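Local coordinates for protein 3-hydroxyadipyl-CoA dehydrogenase (Escherichia coli, PDB 3MOG) that catalyses the NAD-dependent oxidation of 3-hydroxyadipyl-CoA to 3-oxoadipyl-CoA in the breakdown of phenylacetate, at residues E316-T325 and L337-K346. Sequence-based numbering, arbitrary orientation.
Sequences EIDDVLLIET and LARPVVVIDK
Leu321 pairs with Val341, and the register runs on through Glu324 and Ile344, so that strands 320-324 and 341-345 lie parallel with their axes 27° apart. Five backbone hydrogen bonds alternate between them. Pro340 O takes the N-H of Leu321, Val342 N gives to Leu321 O (2.9 Å), and Val342 O receives Ile323 N. Ile344 N donates to Ile323 O, and Ile344 O closes the ladder on Thr325 N. CA-H groups of Val320, Val341, Leu322, Val343 and Glu324 give these carbonyl oxygens a second, weaker contact. Water 1 also donates to Ile344 O (3.0 Å), accepts from Lys346 N and donates to Glu324 OE2, a carboxylate oxygen whose salt bridge goes to Arg440; Lys346 NZ stays 4.5 Å from Glu324 OE1, too far for an ion pair. At the other end Arg339, bent at chi3 (71°), brings its guanidinium beside the type II' turn 317-320. Arg339 NH2 makes a salt bridge to Glu316 OE1 (3.2 Å) whose hydrogen bond is weak. Asp319 O lies over one face of the guanidinium, offset toward the rim and without a hydrogen bond, and Leu321 CG meets the edge in plane, 3.5 Å from Arg339 NE. A leucine in place of Arg339 would probably leave Glu316 OE1 without this charged mate and Asp319 O without the guanidinium face against it. Leu322 CD1 packs on Val342 CG1 (3.8 Å) and on Ile344 CB, on the face where helix 362-373 touches Ile344; Ile323, Val341 and Val343 form the opposite face, against helix 330-337. Strand 320-324, helix 330-337 and strand 341-345 thus make a classic beta-alpha-beta crossover, here in the reduced Rossmann-fold domain of the 3-hydroxyacyl-CoA dehydrogenase family.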
loop_
_atom_site.group_PDB
_atom_site.type_symbol
_atom_site.label_atom_id
_atom_site.label_comp_id
_atom_site.label_asym_id
_atom_site.label_seq_id
_atom_site.Cartn_x
_atom_site.Cartn_y
_atom_site.Cartn_z
ATOM N N GLU C 316 -1.738 -26.314 34.387
ATOM C CA GLU C 316 -1.265 -25.648 35.596
ATOM C C GLU C 316 -0.286 -26.518 36.395
ATOM O O GLU C 316 -0.602 -27.631 36.812
ATOM C CB GLU C 316 -2.415 -24.995 36.389
ATOM C CG GLU C 316 -2.767 -25.509 37.761
ATOM C CD GLU C 316 -3.734 -24.569 38.459
ATOM O OE1 GLU C 316 -3.376 -24.045 39.537
ATOM O OE2 GLU C 316 -4.838 -24.331 37.914
ATOM N N ILE C 317 0.935 -26.006 36.517
ATOM C CA ILE C 317 2.065 -26.711 37.110
ATOM C C ILE C 317 2.456 -25.898 38.339
ATOM O O ILE C 317 3.062 -24.835 38.210
ATOM C CB ILE C 317 3.235 -26.796 36.099
ATOM C CG1 ILE C 317 2.762 -27.427 34.783
ATOM C CG2 ILE C 317 4.376 -27.593 36.657
ATOM C CD1 ILE C 317 3.706 -27.256 33.627
ATOM N N ASP C 318 2.085 -26.408 39.518
ATOM C CA ASP C 318 2.107 -25.661 40.785
ATOM C C ASP C 318 1.385 -24.311 40.653
ATOM O O ASP C 318 0.157 -24.278 40.637
ATOM C CB ASP C 318 3.532 -25.541 41.366
ATOM C CG ASP C 318 4.091 -26.889 41.849
ATOM O OD1 ASP C 318 3.302 -27.789 42.201
ATOM O OD2 ASP C 318 5.327 -27.052 41.880
ATOM N N ASP C 319 2.136 -23.217 40.540
ATOM C CA ASP C 319 1.535 -21.895 40.295
ATOM C C ASP C 319 1.740 -21.381 38.853
ATOM O O ASP C 319 1.150 -20.364 38.468
ATOM C CB ASP C 319 2.041 -20.860 41.310
ATOM C CG ASP C 319 3.558 -20.748 41.333
ATOM O OD1 ASP C 319 4.247 -21.736 40.986
ATOM O OD2 ASP C 319 4.060 -19.667 41.707
ATOM N N VAL C 320 2.566 -22.088 38.077
ATOM C CA VAL C 320 2.862 -21.741 36.682
ATOM C C VAL C 320 1.755 -22.190 35.739
ATOM O O VAL C 320 1.386 -23.364 35.721
ATOM C CB VAL C 320 4.151 -22.422 36.184
ATOM C CG1 VAL C 320 4.641 -21.784 34.877
ATOM C CG2 VAL C 320 5.216 -22.377 37.248
ATOM N N LEU C 321 1.237 -21.255 34.949
ATOM C CA LEU C 321 0.396 -21.624 33.820
ATOM C C LEU C 321 1.272 -21.835 32.598
ATOM O O LEU C 321 1.998 -20.932 32.176
ATOM C CB LEU C 321 -0.678 -20.571 33.541
ATOM C CG LEU C 321 -1.777 -20.348 34.592
ATOM C CD1 LEU C 321 -2.863 -19.446 34.039
ATOM C CD2 LEU C 321 -2.405 -21.646 35.070
ATOM N N LEU C 322 1.229 -23.050 32.070
ATOM C CA LEU C 322 1.824 -23.374 30.788
ATOM C C LEU C 322 0.698 -23.327 29.763
ATOM O O LEU C 322 -0.223 -24.159 29.794
ATOM C CB LEU C 322 2.468 -24.760 30.816
ATOM C CG LEU C 322 3.078 -25.234 29.499
ATOM C CD1 LEU C 322 4.301 -24.403 29.161
ATOM C CD2 LEU C 322 3.424 -26.718 29.532
ATOM N N ILE C 323 0.761 -22.332 28.878
ATOM C CA ILE C 323 -0.358 -22.006 27.993
ATOM C C ILE C 323 0.098 -22.097 26.547
ATOM O O ILE C 323 1.087 -21.467 26.158
ATOM C CB ILE C 323 -0.959 -20.611 28.312
ATOM C CG1 ILE C 323 -1.392 -20.531 29.790
ATOM C CG2 ILE C 323 -2.159 -20.305 27.407
ATOM C CD1 ILE C 323 -1.882 -19.149 30.259
ATOM N N GLU C 324 -0.587 -22.937 25.776
ATOM C CA GLU C 324 -0.420 -22.977 24.328
ATOM C C GLU C 324 -0.778 -21.605 23.732
ATOM O O GLU C 324 -1.771 -21.011 24.126
ATOM C CB GLU C 324 -1.298 -24.073 23.727
ATOM C CG GLU C 324 -0.806 -25.485 24.039
ATOM C CD GLU C 324 -1.423 -26.524 23.127
ATOM O OE1 GLU C 324 -2.239 -27.324 23.620
ATOM O OE2 GLU C 324 -1.094 -26.546 21.919
ATOM N N THR C 325 0.056 -21.096 22.825
ATOM C CA THR C 325 -0.118 -19.715 22.306
ATOM C C THR C 325 -1.433 -19.508 21.568
ATOM O O THR C 325 -1.827 -20.330 20.731
ATOM C CB THR C 325 1.070 -19.227 21.423
ATOM O OG1 THR C 325 0.873 -17.852 21.085
ATOM C CG2 THR C 325 1.240 -20.060 20.136
ATOM N N LEU C 337 -2.988 -12.239 35.116
ATOM C CA LEU C 337 -3.353 -13.332 36.002
ATOM C C LEU C 337 -2.561 -13.350 37.319
ATOM O O LEU C 337 -2.848 -14.179 38.176
ATOM C CB LEU C 337 -3.234 -14.680 35.260
ATOM C CG LEU C 337 -4.104 -14.852 34.001
ATOM C CD1 LEU C 337 -3.612 -15.994 33.124
ATOM C CD2 LEU C 337 -5.594 -15.037 34.346
ATOM N N ALA C 338 -1.585 -12.444 37.464
ATOM C CA ALA C 338 -0.722 -12.333 38.664
ATOM C C ALA C 338 0.008 -13.633 39.061
ATOM O O ALA C 338 0.202 -13.910 40.250
ATOM C CB ALA C 338 -1.517 -11.765 39.855
ATOM N N ARG C 339 0.379 -14.427 38.056
ATOM C CA ARG C 339 0.993 -15.739 38.227
ATOM C C ARG C 339 2.108 -15.777 37.192
ATOM O O ARG C 339 2.041 -15.032 36.220
ATOM C CB ARG C 339 -0.006 -16.847 37.873
ATOM C CG ARG C 339 -1.237 -16.920 38.738
ATOM C CD ARG C 339 -2.387 -17.609 38.016
ATOM N NE ARG C 339 -2.166 -19.047 37.842
ATOM C CZ ARG C 339 -2.351 -19.966 38.788
ATOM N NH1 ARG C 339 -2.751 -19.619 40.012
ATOM N NH2 ARG C 339 -2.122 -21.242 38.513
ATOM N N PRO C 340 3.120 -16.650 37.376
ATOM C CA PRO C 340 4.083 -16.861 36.312
ATOM C C PRO C 340 3.450 -17.634 35.164
ATOM O O PRO C 340 2.547 -18.444 35.401
ATOM C CB PRO C 340 5.160 -17.738 36.967
ATOM C CG PRO C 340 4.913 -17.654 38.418
ATOM C CD PRO C 340 3.451 -17.457 38.562
ATOM N N VAL C 341 3.924 -17.377 33.939
ATOM C CA VAL C 341 3.382 -17.993 32.730
ATOM C C VAL C 341 4.498 -18.374 31.760
ATOM O O VAL C 341 5.398 -17.575 31.474
ATOM C CB VAL C 341 2.336 -17.073 32.016
ATOM C CG1 VAL C 341 1.867 -17.680 30.704
ATOM C CG2 VAL C 341 1.128 -16.826 32.887
ATOM N N VAL C 342 4.450 -19.614 31.277
ATOM C CA VAL C 342 5.251 -20.015 30.134
ATOM C C VAL C 342 4.307 -20.243 28.937
ATOM O O VAL C 342 3.320 -20.980 29.038
ATOM C CB VAL C 342 6.123 -21.263 30.440
ATOM C CG1 VAL C 342 6.960 -21.670 29.214
ATOM C CG2 VAL C 342 7.031 -20.998 31.622
ATOM N N VAL C 343 4.592 -19.576 27.823
ATOM C CA VAL C 343 3.842 -19.791 26.587
ATOM C C VAL C 343 4.526 -20.883 25.740
ATOM O O VAL C 343 5.732 -20.847 25.543
ATOM C CB VAL C 343 3.653 -18.464 25.799
ATOM C CG1 VAL C 343 3.364 -18.718 24.331
ATOM C CG2 VAL C 343 2.521 -17.642 26.420
ATOM N N ILE C 344 3.756 -21.861 25.273
ATOM C CA ILE C 344 4.302 -22.932 24.447
ATOM C C ILE C 344 3.707 -22.925 23.030
ATOM O O ILE C 344 2.535 -22.602 22.815
ATOM C CB ILE C 344 4.150 -24.330 25.130
ATOM C CG1 ILE C 344 4.708 -25.447 24.263
ATOM C CG2 ILE C 344 2.699 -24.644 25.465
ATOM C CD1 ILE C 344 4.644 -26.812 24.919
ATOM N N ASP C 345 4.555 -23.288 22.079
ATOM C CA ASP C 345 4.248 -23.334 20.672
ATOM C C ASP C 345 4.559 -24.748 20.230
ATOM O O ASP C 345 5.728 -25.098 20.030
ATOM C CB ASP C 345 5.191 -22.363 19.967
ATOM C CG ASP C 345 4.909 -22.208 18.497
ATOM O OD1 ASP C 345 5.874 -21.943 17.744
ATOM O OD2 ASP C 345 3.735 -22.319 18.096
ATOM N N LYS C 346 3.527 -25.575 20.087
ATOM C CA LYS C 346 3.755 -26.991 19.772
ATOM C C LYS C 346 2.710 -27.569 18.844
ATOM O O LYS C 346 1.553 -27.137 18.871
ATOM C CB LYS C 346 3.829 -27.848 21.049
ATOM C CG LYS C 346 2.549 -27.884 21.890
ATOM C CD LYS C 346 2.456 -29.136 22.761
ATOM C CE LYS C 346 1.314 -29.013 23.781
ATOM N NZ LYS C 346 1.074 -30.265 24.565
HETATM O O HOH W 1 1.024 -24.652 21.318
HETATM O O HOH W 2 -0.774 -28.648 19.455
#